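Side-chain contacts in maleylacetate reductase (Rhizobium, PDB 3W5S), which reduces maleylacetate to 3-oxoadipate with NADH in the breakdown of gamma-resorcylate, working as a homodimer of the iron-containing alcohol dehydrogenase family: residues T145-Q150 with K156-G161; A198-D203 with G254-H259; S209-E214 with G247-A252; K260-L265 with A278-Y283; E339-N344 with T355-L360. One frame throughout, in Å; residues are numbered along the deposited sequence.

Interaction 1 of 5, residues T145-Q150 with K156-G161; sequences TPILGQ and KTTLRG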
# COMPACT_ATOMS: atom_id res chain seq x y z
N THR A 145 2.90 11.65 3.13
CA THR A 145 2.89 11.36 4.57
C THR A 145 1.90 12.26 5.26
O THR A 145 1.63 13.36 4.80
CB THR A 145 4.27 11.56 5.24
OG1 THR A 145 4.44 12.94 5.55
CG2 THR A 145 5.42 11.06 4.37
N PRO A 146 1.37 11.81 6.42
CA PRO A 146 0.49 12.63 7.24
C PRO A 146 1.26 13.39 8.31
O PRO A 146 0.69 13.80 9.33
CB PRO A 146 -0.42 11.58 7.89
CG PRO A 146 0.52 10.42 8.14
CD PRO A 146 1.43 10.41 6.91
N ILE A 147 2.57 13.57 8.09
CA ILE A 147 3.45 14.15 9.11
C ILE A 147 3.79 15.58 8.74
O ILE A 147 4.10 15.89 7.59
CB ILE A 147 4.77 13.35 9.21
CG1 ILE A 147 4.48 11.88 9.55
CG2 ILE A 147 5.72 13.99 10.25
CD1 ILE A 147 5.68 10.95 9.25
N LEU A 148 3.74 16.47 9.73
CA LEU A 148 4.18 17.86 9.53
C LEU A 148 5.12 18.31 10.62
O LEU A 148 4.79 18.20 11.79
CB LEU A 148 2.94 18.76 9.54
CG LEU A 148 3.12 20.28 9.58
CD1 LEU A 148 3.85 20.76 8.36
CD2 LEU A 148 1.78 20.95 9.76
N GLY A 149 6.27 18.83 10.23
CA GLY A 149 7.20 19.47 11.18
C GLY A 149 7.11 20.97 11.00
O GLY A 149 7.16 21.48 9.87
N GLN A 150 6.97 21.69 12.11
CA GLN A 150 6.90 23.15 12.09
C GLN A 150 7.88 23.69 13.11
O GLN A 150 8.07 23.11 14.17
CB GLN A 150 5.51 23.63 12.47
CG GLN A 150 4.44 23.18 11.51
CD GLN A 150 3.08 23.61 11.94
OE1 GLN A 150 2.61 24.67 11.54
NE2 GLN A 150 2.43 22.81 12.80
N LYS A 156 11.73 22.58 16.29
CA LYS A 156 10.86 21.95 15.30
C LYS A 156 10.12 20.83 16.00
O LYS A 156 10.72 20.03 16.73
CB LYS A 156 11.71 21.40 14.15
CG LYS A 156 10.93 20.79 13.01
CD LYS A 156 11.97 20.35 11.98
CE LYS A 156 11.61 20.73 10.60
NZ LYS A 156 12.65 20.25 9.64
N THR A 157 8.80 20.82 15.87
CA THR A 157 8.00 19.76 16.47
C THR A 157 7.17 19.12 15.38
O THR A 157 6.74 19.79 14.45
CB THR A 157 7.06 20.28 17.55
OG1 THR A 157 6.27 21.33 17.00
CG2 THR A 157 7.84 20.79 18.74
N THR A 158 6.96 17.81 15.49
CA THR A 158 6.20 17.07 14.49
C THR A 158 4.82 16.68 15.00
O THR A 158 4.63 16.37 16.19
CB THR A 158 6.93 15.81 13.98
OG1 THR A 158 7.45 15.08 15.10
CG2 THR A 158 8.06 16.19 13.06
N LEU A 159 3.86 16.71 14.08
CA LEU A 159 2.49 16.29 14.30
C LEU A 159 2.15 15.31 13.20
O LEU A 159 2.70 15.38 12.09
CB LEU A 159 1.51 17.47 14.15
CG LEU A 159 1.52 18.67 15.08
CD1 LEU A 159 0.78 19.82 14.39
CD2 LEU A 159 0.85 18.32 16.40
N ARG A 160 1.20 14.42 13.48
CA ARG A 160 0.70 13.49 12.48
C ARG A 160 -0.82 13.45 12.60
O ARG A 160 -1.34 13.38 13.73
CB ARG A 160 1.34 12.10 12.68
CG ARG A 160 0.60 10.93 12.04
CD ARG A 160 1.16 9.56 12.46
NE ARG A 160 2.37 9.23 11.72
CZ ARG A 160 2.45 8.35 10.71
NH1 ARG A 160 1.38 7.66 10.31
NH2 ARG A 160 3.62 8.15 10.12
N GLY A 161 -1.52 13.49 11.47
CA GLY A 161 -2.98 13.38 11.48
C GLY A 161 -3.57 13.39 10.09
O GLY A 161 -2.91 13.77 9.12
O HOH W 1 4.01 20.39 13.45
O HOH W 2 7.47 23.70 17.10

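Interaction 2 of 5, residues A198-D203 with G254-H259; sequences ALYARD and GMSLHH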
# COMPACT_ATOMS: atom_id res chain seq x y z
N ALA A 198 12.22 2.91 8.06
CA ALA A 198 10.98 2.12 7.99
C ALA A 198 11.26 0.64 8.28
O ALA A 198 10.39 -0.05 8.79
CB ALA A 198 10.33 2.30 6.62
N LEU A 199 12.48 0.18 7.99
CA LEU A 199 12.84 -1.22 8.22
C LEU A 199 12.84 -1.61 9.69
O LEU A 199 12.63 -2.80 10.00
CB LEU A 199 14.19 -1.57 7.57
CG LEU A 199 14.22 -1.50 6.04
CD1 LEU A 199 15.66 -1.69 5.55
CD2 LEU A 199 13.30 -2.52 5.36
N TYR A 200 13.07 -0.66 10.59
CA TYR A 200 13.12 -0.99 12.01
C TYR A 200 12.19 -0.13 12.86
O TYR A 200 12.27 -0.16 14.09
CB TYR A 200 14.56 -0.91 12.54
CG TYR A 200 15.28 0.43 12.36
CD1 TYR A 200 15.03 1.52 13.20
CD2 TYR A 200 16.24 0.59 11.35
CE1 TYR A 200 15.71 2.74 13.05
CE2 TYR A 200 16.94 1.81 11.21
CZ TYR A 200 16.66 2.87 12.07
OH TYR A 200 17.36 4.05 11.92
N ALA A 201 11.26 0.58 12.21
CA ALA A 201 10.31 1.43 12.94
C ALA A 201 9.44 0.61 13.88
O ALA A 201 9.18 -0.59 13.65
CB ALA A 201 9.42 2.19 11.95
N ARG A 202 8.97 1.26 14.95
CA ARG A 202 8.06 0.61 15.88
C ARG A 202 6.90 -0.09 15.17
O ARG A 202 6.57 -1.21 15.50
CB ARG A 202 7.53 1.64 16.87
CG ARG A 202 6.74 1.02 18.01
CD ARG A 202 5.99 2.08 18.83
NE ARG A 202 5.08 2.86 17.98
CZ ARG A 202 4.73 4.12 18.20
NH1 ARG A 202 5.23 4.78 19.25
NH2 ARG A 202 3.89 4.74 17.37
N ASP A 203 6.31 0.61 14.20
CA ASP A 203 5.10 0.15 13.53
C ASP A 203 5.41 -0.50 12.19
O ASP A 203 4.57 -0.51 11.31
CB ASP A 203 4.16 1.34 13.35
CG ASP A 203 3.71 1.89 14.69
OD1 ASP A 203 3.22 1.10 15.52
OD2 ASP A 203 3.84 3.11 14.89
N GLY A 254 6.16 5.31 10.17
CA GLY A 254 6.74 6.27 11.07
C GLY A 254 8.25 6.29 11.01
O GLY A 254 8.86 5.87 10.01
N MET A 255 8.85 6.84 12.07
CA MET A 255 10.27 7.17 12.03
C MET A 255 10.91 7.01 13.40
O MET A 255 10.25 6.67 14.40
CB MET A 255 10.48 8.57 11.42
CG MET A 255 9.75 9.67 12.20
SD MET A 255 9.52 11.33 11.41
CE MET A 255 8.28 11.95 12.52
N SER A 256 12.23 7.21 13.40
CA SER A 256 13.01 6.83 14.57
C SER A 256 14.15 7.83 14.80
O SER A 256 14.04 9.02 14.43
CB SER A 256 13.50 5.38 14.38
OG SER A 256 14.09 4.86 15.57
N LEU A 257 15.21 7.35 15.43
CA LEU A 257 16.34 8.21 15.84
C LEU A 257 16.87 9.11 14.74
O LEU A 257 17.14 10.30 15.00
CB LEU A 257 17.49 7.34 16.40
CG LEU A 257 18.81 8.07 16.68
CD1 LEU A 257 18.63 9.06 17.80
CD2 LEU A 257 19.93 7.05 16.95
N HIS A 258 17.04 8.58 13.53
CA HIS A 258 17.62 9.40 12.49
C HIS A 258 16.76 10.64 12.20
O HIS A 258 17.28 11.77 12.18
CB HIS A 258 17.80 8.61 11.21
CG HIS A 258 18.19 9.47 10.06
ND1 HIS A 258 19.50 9.86 9.84
CD2 HIS A 258 17.44 10.09 9.12
CE1 HIS A 258 19.55 10.63 8.76
NE2 HIS A 258 18.31 10.81 8.32
N HIS A 259 15.46 10.44 12.00
CA HIS A 259 14.59 11.57 11.74
C HIS A 259 14.55 12.53 12.93
O HIS A 259 14.52 13.74 12.73
CB HIS A 259 13.19 11.14 11.27
CG HIS A 259 13.18 10.53 9.90
ND1 HIS A 259 13.64 9.25 9.65
CD2 HIS A 259 12.75 11.01 8.70
CE1 HIS A 259 13.51 8.98 8.36
NE2 HIS A 259 12.96 10.02 7.77
O HOH W 3 9.62 4.00 15.19

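Interaction 3 of 5, residues S209-E214 with G247-A252; sequences SMMAVE and GTVLGA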
# COMPACT_ATOMS: atom_id res chain seq x y z
N SER A 209 7.99 -2.86 4.64
CA SER A 209 9.40 -3.25 4.50
C SER A 209 9.75 -3.65 3.06
O SER A 209 10.78 -3.23 2.54
CB SER A 209 9.81 -4.37 5.46
OG SER A 209 9.73 -3.91 6.81
N MET A 210 8.86 -4.41 2.40
CA MET A 210 9.03 -4.74 0.97
C MET A 210 9.13 -3.48 0.11
O MET A 210 10.05 -3.34 -0.72
CB MET A 210 7.87 -5.62 0.51
CG MET A 210 7.82 -5.86 -1.02
SD MET A 210 6.31 -6.77 -1.45
CE MET A 210 5.10 -5.48 -1.29
N MET A 211 8.24 -2.54 0.37
CA MET A 211 8.23 -1.29 -0.38
C MET A 211 9.46 -0.44 -0.09
O MET A 211 10.00 0.22 -0.99
CB MET A 211 6.96 -0.51 -0.09
CG MET A 211 5.74 -1.22 -0.68
SD MET A 211 4.20 -0.43 -0.15
CE MET A 211 4.49 1.27 -0.47
N ALA A 212 9.91 -0.46 1.17
CA ALA A 212 11.12 0.27 1.56
C ALA A 212 12.34 -0.28 0.83
O ALA A 212 13.18 0.48 0.33
CB ALA A 212 11.33 0.17 3.07
N VAL A 213 12.43 -1.61 0.73
CA VAL A 213 13.55 -2.23 -0.01
C VAL A 213 13.53 -1.82 -1.50
O VAL A 213 14.56 -1.47 -2.07
CB VAL A 213 13.52 -3.76 0.16
CG1 VAL A 213 14.52 -4.44 -0.80
CG2 VAL A 213 13.80 -4.11 1.63
N GLU A 214 12.35 -1.82 -2.10
CA GLU A 214 12.24 -1.44 -3.51
C GLU A 214 12.57 0.05 -3.69
O GLU A 214 13.24 0.41 -4.65
CB GLU A 214 10.84 -1.78 -4.03
CG GLU A 214 10.56 -1.35 -5.46
CD GLU A 214 11.40 -2.02 -6.55
OE1 GLU A 214 12.18 -2.95 -6.27
OE2 GLU A 214 11.26 -1.60 -7.72
N GLY A 247 8.79 7.79 0.59
CA GLY A 247 7.88 8.64 1.37
C GLY A 247 6.67 7.87 1.86
O GLY A 247 6.22 8.06 2.98
N THR A 248 6.17 6.96 1.04
CA THR A 248 4.98 6.19 1.39
C THR A 248 5.24 5.37 2.65
O THR A 248 4.39 5.32 3.55
CB THR A 248 4.58 5.30 0.23
OG1 THR A 248 4.19 6.12 -0.88
CG2 THR A 248 3.43 4.43 0.65
N VAL A 249 6.42 4.74 2.71
CA VAL A 249 6.68 3.88 3.87
C VAL A 249 6.91 4.70 5.12
O VAL A 249 6.45 4.30 6.18
CB VAL A 249 7.78 2.81 3.63
CG1 VAL A 249 7.42 1.95 2.42
CG2 VAL A 249 9.13 3.46 3.41
N LEU A 250 7.56 5.87 5.01
CA LEU A 250 7.60 6.84 6.13
C LEU A 250 6.19 7.17 6.65
O LEU A 250 5.93 7.10 7.85
CB LEU A 250 8.32 8.15 5.71
CG LEU A 250 8.16 9.36 6.65
CD1 LEU A 250 8.69 9.10 8.06
CD2 LEU A 250 8.80 10.64 6.09
N GLY A 251 5.29 7.52 5.74
CA GLY A 251 3.92 7.85 6.10
C GLY A 251 3.21 6.69 6.76
O GLY A 251 2.33 6.89 7.62
N ALA A 252 3.54 5.47 6.35
CA ALA A 252 2.83 4.29 6.84
C ALA A 252 3.30 3.86 8.23
O ALA A 252 2.47 3.50 9.07
CB ALA A 252 2.97 3.14 5.87

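Interaction 4 of 5, residues K260-L265 with A278-Y283; sequences KLCHTL and AVLLPY. With SO4 (sulfate ion), chain C.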
# COMPACT_ATOMS: atom_id res chain seq x y z
N LYS A 260 14.59 12.00 14.16
CA LYS A 260 14.59 12.85 15.35
C LYS A 260 15.80 13.77 15.34
O LYS A 260 15.67 14.96 15.60
CB LYS A 260 14.57 12.01 16.64
CG LYS A 260 14.55 12.87 17.92
CD LYS A 260 13.29 13.71 18.04
CE LYS A 260 13.41 14.71 19.17
NZ LYS A 260 12.12 15.47 19.30
N LEU A 261 16.98 13.20 15.07
CA LEU A 261 18.19 14.03 15.08
C LEU A 261 18.14 15.06 13.95
O LEU A 261 18.53 16.23 14.15
CB LEU A 261 19.45 13.18 14.94
CG LEU A 261 19.69 12.23 16.10
CD1 LEU A 261 21.08 11.60 15.99
CD2 LEU A 261 19.54 12.92 17.45
N CYS A 262 17.64 14.67 12.78
CA CYS A 262 17.52 15.63 11.68
C CYS A 262 16.59 16.78 12.06
O CYS A 262 16.87 17.95 11.78
CB CYS A 262 17.00 14.97 10.40
SG CYS A 262 18.19 13.86 9.63
N HIS A 263 15.46 16.46 12.67
CA HIS A 263 14.53 17.51 13.07
C HIS A 263 15.09 18.41 14.16
O HIS A 263 14.85 19.63 14.14
CB HIS A 263 13.20 16.91 13.49
CG HIS A 263 12.55 16.15 12.38
ND1 HIS A 263 11.59 15.19 12.58
CD2 HIS A 263 12.83 16.15 11.05
CE1 HIS A 263 11.25 14.67 11.41
NE2 HIS A 263 12.00 15.22 10.47
N THR A 264 15.84 17.83 15.08
CA THR A 264 16.42 18.58 16.17
C THR A 264 17.44 19.59 15.61
O THR A 264 17.33 20.80 15.86
CB THR A 264 17.10 17.63 17.15
OG1 THR A 264 16.11 16.76 17.76
CG2 THR A 264 17.82 18.43 18.25
N LEU A 265 18.42 19.11 14.86
CA LEU A 265 19.48 19.99 14.33
C LEU A 265 18.93 20.94 13.27
O LEU A 265 19.24 22.13 13.23
CB LEU A 265 20.60 19.13 13.76
CG LEU A 265 21.65 18.53 14.69
CD1 LEU A 265 21.15 17.65 15.87
CD2 LEU A 265 22.56 17.72 13.78
N ALA A 278 21.68 13.66 4.77
CA ALA A 278 22.79 13.01 4.10
C ALA A 278 23.96 12.76 5.03
O ALA A 278 24.54 11.68 5.00
CB ALA A 278 23.27 13.85 2.93
N VAL A 279 24.30 13.76 5.84
CA VAL A 279 25.42 13.64 6.77
C VAL A 279 25.15 12.65 7.89
O VAL A 279 26.00 11.81 8.19
CB VAL A 279 25.77 15.00 7.38
CG1 VAL A 279 26.76 14.80 8.54
CG2 VAL A 279 26.39 15.89 6.29
N LEU A 280 23.96 12.69 8.47
CA LEU A 280 23.70 11.87 9.64
C LEU A 280 23.44 10.40 9.32
O LEU A 280 23.72 9.53 10.14
CB LEU A 280 22.50 12.41 10.43
CG LEU A 280 22.76 13.67 11.21
CD1 LEU A 280 21.44 14.16 11.80
CD2 LEU A 280 23.76 13.40 12.31
N LEU A 281 22.90 10.13 8.13
CA LEU A 281 22.34 8.78 7.86
C LEU A 281 23.33 7.61 8.08
O LEU A 281 22.96 6.62 8.68
CB LEU A 281 21.70 8.74 6.46
CG LEU A 281 20.90 7.44 6.22
CD1 LEU A 281 19.72 7.30 7.17
CD2 LEU A 281 20.43 7.39 4.78
N PRO A 282 24.59 7.74 7.64
CA PRO A 282 25.46 6.55 7.87
C PRO A 282 25.65 6.28 9.37
O PRO A 282 25.78 5.11 9.79
CB PRO A 282 26.78 6.95 7.18
CG PRO A 282 26.33 7.95 6.11
CD PRO A 282 25.26 8.76 6.80
N TYR A 283 25.67 7.35 10.17
CA TYR A 283 25.93 7.21 11.62
C TYR A 283 24.71 6.69 12.37
O TYR A 283 24.82 5.87 13.26
CB TYR A 283 26.44 8.53 12.25
CG TYR A 283 27.65 9.03 11.53
CD1 TYR A 283 28.90 8.46 11.76
CD2 TYR A 283 27.54 10.03 10.56
CE1 TYR A 283 30.03 8.90 11.06
CE2 TYR A 283 28.67 10.50 9.88
CZ TYR A 283 29.89 9.91 10.13
OH TYR A 283 31.01 10.32 9.46
S SO4 C . 11.79 14.73 6.75
O1 SO4 C . 10.91 13.54 6.86
O2 SO4 C . 12.74 14.75 7.85
O3 SO4 C . 12.52 14.69 5.49
O4 SO4 C . 10.97 15.92 6.90

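Interaction 5 of 5, residues E339-N344 with T355-L360; sequences ELATAN and TAIRAL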
# COMPACT_ATOMS: atom_id res chain seq x y z
N GLU A 339 20.97 17.07 24.19
CA GLU A 339 19.92 17.26 25.19
C GLU A 339 18.55 17.46 24.54
O GLU A 339 17.57 16.83 24.94
CB GLU A 339 20.24 18.43 26.12
CG GLU A 339 19.36 18.52 27.38
N LEU A 340 18.47 18.33 23.54
CA LEU A 340 17.19 18.61 22.88
C LEU A 340 16.61 17.38 22.18
O LEU A 340 15.39 17.17 22.14
CB LEU A 340 17.33 19.78 21.91
CG LEU A 340 16.04 20.28 21.24
CD1 LEU A 340 14.98 20.73 22.25
CD2 LEU A 340 16.34 21.41 20.25
N ALA A 341 17.49 16.54 21.64
CA ALA A 341 17.06 15.32 20.96
C ALA A 341 16.41 14.30 21.90
O ALA A 341 15.70 13.41 21.46
CB ALA A 341 18.22 14.71 20.21
N THR A 342 16.64 14.44 23.21
CA THR A 342 15.99 13.54 24.19
C THR A 342 14.59 14.02 24.62
O THR A 342 13.86 13.29 25.32
CB THR A 342 16.87 13.27 25.42
OG1 THR A 342 16.99 14.47 26.19
CG2 THR A 342 18.26 12.80 25.01
N ALA A 343 14.23 15.25 24.23
CA ALA A 343 12.86 15.74 24.42
C ALA A 343 11.97 15.24 23.29
O ALA A 343 12.34 15.33 22.11
CB ALA A 343 12.83 17.25 24.48
N ASN A 344 10.80 14.71 23.67
CA ASN A 344 9.84 14.16 22.71
C ASN A 344 10.54 13.24 21.70
O ASN A 344 10.48 13.47 20.48
CB ASN A 344 9.10 15.30 21.99
CG ASN A 344 8.29 16.16 22.94
OD1 ASN A 344 7.32 15.69 23.55
ND2 ASN A 344 8.67 17.42 23.07
N THR A 355 24.01 10.66 26.45
CA THR A 355 25.41 10.28 26.26
C THR A 355 25.66 9.64 24.89
O THR A 355 26.56 10.05 24.15
CB THR A 355 25.92 9.40 27.43
OG1 THR A 355 25.93 10.17 28.64
CG2 THR A 355 27.33 8.90 27.14
N ALA A 356 24.82 8.67 24.54
CA ALA A 356 24.90 8.01 23.25
C ALA A 356 24.66 8.96 22.08
O ALA A 356 25.39 8.91 21.09
CB ALA A 356 23.92 6.84 23.20
N ILE A 357 23.66 9.84 22.21
CA ILE A 357 23.36 10.77 21.12
C ILE A 357 24.52 11.73 20.94
O ILE A 357 24.95 12.00 19.82
CB ILE A 357 22.04 11.55 21.37
CG1 ILE A 357 20.85 10.60 21.33
CG2 ILE A 357 21.89 12.70 20.34
CD1 ILE A 357 19.49 11.27 21.67
N ARG A 358 25.07 12.22 22.05
CA ARG A 358 26.20 13.15 21.98
C ARG A 358 27.39 12.51 21.24
O ARG A 358 28.02 13.15 20.38
CB ARG A 358 26.61 13.65 23.37
CG ARG A 358 27.85 14.55 23.38
CD ARG A 358 27.61 15.84 22.62
NE ARG A 358 28.75 16.75 22.76
CZ ARG A 358 29.82 16.73 21.96
NH1 ARG A 358 29.90 15.85 20.95
NH2 ARG A 358 30.80 17.60 22.16
N ALA A 359 27.68 11.24 21.55
CA ALA A 359 28.79 10.54 20.89
C ALA A 359 28.53 10.36 19.41
O ALA A 359 29.43 10.50 18.59
CB ALA A 359 29.02 9.19 21.54
N LEU A 360 27.29 10.02 19.07
CA LEU A 360 26.92 9.89 17.66
C LEU A 360 27.10 11.21 16.91
O LEU A 360 27.66 11.24 15.80
CB LEU A 360 25.49 9.35 17.54
CG LEU A 360 24.95 8.92 16.18
CD1 LEU A 360 23.71 8.05 16.38
CD2 LEU A 360 24.60 10.16 15.33

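Interaction 1 of 5, residues T145-Q150 with K156-G161
R160 leaves its strand with CG anti to the backbone N (chi1 160°) and then bends at chi3 (-80°), a course that lays its guanidinium beside P146, just ahead of the partner strand of this antiparallel beta hairpin, and I147 at its start. The P146 ring covers one face of the guanidinium, CG lying 3.6 Å from R160 NH1 and standing over the outer part of the group, while the ring and the arginine chain run alongside each other. I147, its CG1 anti to the carbonyl carbon, brings CD1 to 3.6 Å from R160 NH2. The charged end has a further partner, since NH1 donates to the carbonyl O of G251 in helix 233-253. The backbone ladder pairs L148 with L159 and Q150 with T157 as hydrogen-bonded pairs; the L148 N to L159 O bond is 2.8 Å and nearly straight at 169°. Between them, G149 and T158 form a non-hydrogen-bonded pair in which T158 CG2 rests 3.9 Å from G149 CA. On the face carrying L148, Q150 and L159, the Q150 amide is fixed at both ends: OE1 accepts from R127, and NE2 donates to a water 3.0 Å away that in turn donates to L148 O and T157 O.

Interaction 2 of 5, residues A198-D203 with G254-H259
Y200 meets S256 through the edge of its ring: S256 OG lies in the ring plane, 3.7 Å from Y200 CE1, and S256 CB is equally near that carbon. The ring gets there because CG sits between the backbone N and the carbonyl carbon (chi1 57°), while S256 OG stands anti to its own N. Close by, the methyl CB of A201 packs loosely on G254 O at 4.2 Å. A water joins the backbones, accepting from R202 N at 2.8 Å and lying 2.9 Å from M255 O, to which it probably donates.

One shell out, the polar ends of Y200 and S256 are held by residues beyond the two segments. S256 OG is hydrogen-bonded to W347 O, and Y200 OH to E197 OE1. The E197 carboxylate is the common fixture, since OE1 also accepts from H258 N and OE2 from S256 N, and OE2 is hydrogen-bonded to H259 ND1. It therefore ties the tyrosine to the start of helix 257-269. Separately, R202 and D203 make a salt bridge within their own loop, R202 NH2 to D203 OD2 at 3.0 Å on the syn lone pair.

S256 occupies the N-cap position, although its side chain makes no capping bond. G254, with phi 93°, is where the chain leaves helix 233-253. The arrangement is a tight helix-to-helix turn of the all-helical C-terminal domain, packed against the loop between helices 181-198 and 206-228.

Interaction 3 of 5, residues S209-E214 with G247-A252
M211 and V249 face each other from two helices, both with CB directed at the opposite segment, and V249 CG1 comes to 3.5 Å from M211 CB. The two valine methyls divide the work. CG1, anti to the carbonyl carbon (chi1 -56°), presses on the base of M211 and lies 3.7 Å from A212 N; CG2 turns to the next residue and sits 4.0 Å from A212 CB. Beyond its base, the methionine runs across T248 at a slant, extended through chi2 and then bent at chi3 (50°), which carries CE to 3.5 Å from T248 CG2. That methyl is anti to the threonine N, leaving OG1 on another side, where it bonds to W244 O one turn back in the same helix.

This is apolar packing of two antiparallel helices in the helical C-terminal domain; the axes of the two short segments come within 9.1 Å, with 151° between directions. A212, with only a methyl, is consistent with the close approach, its CA 6.2 Å from V249 CA. Helix 181-198 borders the same interface, with A195 on A212 and A198 on V249. M211 also reaches the dimer interface, where its side chain packs on I207 of the second subunit, and M210 packs on M210 of that subunit.

Interaction 4 of 5, residues K260-L265 with A278-Y283
On the side of helix 273-289 the contact is all L280, and it touches through one methyl, CD1, which reaches between L261, C262 and L265 on the facing helix. Starting from CB, which points at that helix, the side chain takes CG anti to the carbonyl carbon (chi1 -74°). CB itself is touched by H258 CE1, about one turn earlier in helix 257-269 than C262. CG then branches, and with chi2 at 174° CD1 extends straight on across the gap. There it lies 3.8 Å from L261 CB and 3.9 Å from C262 SG, while L265 CD2 closes in less tightly at 4.2 Å. One methyl thus fits among side chains from two successive turns of the helix. A364 of helix 354-366 also packs on L280, so the leucine is covered by more than its partner helix.

The helices run roughly antiparallel, 146° between directions, and the axes of the two short segments come within 10.2 Å. Within 260-265, T264 OG1 donates to K260 O at 2.8 Å, doubling the main-chain bond from T264 N; the two donors approach that oxygen from opposite faces of its carbonyl plane.

H263 points elsewhere. Its NE2 donates to sulfate O2 at 2.8 Å, with the sulfur near the ring plane, at its edge, while ND1 is bonded to Y346 OH. The sulfate, probably picked up from the crystallisation solution, is also held by H273, H277 and N190. Histidines gathered with N190 between helices of the C-terminal domain are consistent with the metal-site region of iron-containing alcohol dehydrogenases; a sulfate is bound there in this crystal.

Interaction 5 of 5, residues E339-N344 with T355-L360
This is a small, buried apolar contact near the periphery of the chain, where the C-terminal part of helix 334-341, with T342, leans on helix 354-366. I357 supplies the whole of one side. Its CG1 stands anti to the carbonyl carbon (chi1 -67°) and the chain continues extended (chi2 176°), a course that carries CD1 between two neighbours, A341 CB at 3.9 Å and T342 CG2 at 3.9 Å. The other branch, CG2, lies farther back, 4.2 Å from A341 CB. T342 and I357 meet at a slant, whereas A341 directs its methyl toward the opposite helix.

Both helices belong to the helical C-terminal domain, and L261 of helix 257-269 packs on A341 and I357 together, making the pair part of a three-helix junction. T342 is held in place by its own chain: OG1 lies between the backbone N and the carbonyl carbon and donates to E339 O at 2.7 Å. That oxygen also accepts from T342 N, 3.1 Å away, so two bonds from one residue grip it. Past this point, K260 NZ is hydrogen-bonded to N344 O and comes close to A343 O, probably bonding there too.

In the fold
Interaction 1 comes first along the chain, in the hairpin that reaches over to the helical C-terminal domain; the other four lie within that domain. It touches interactions 2, 3 and 4, with centres about 14, 18 and 17 Å away. Interaction 3 falls in the chain between the two segments of interaction 2, their centres about 11 Å apart, and helices 233-253 and 257-269 follow one another there. Interactions 2 and 4 share helix 257-269. Interaction 5 closes the series, about 12 Å centre to centre from interaction 4 and about 26 Å from interaction 3. The four contacts of the helical domain run from the dimer-facing helix 206-228, past the histidine cluster, to the last helix, 354-366.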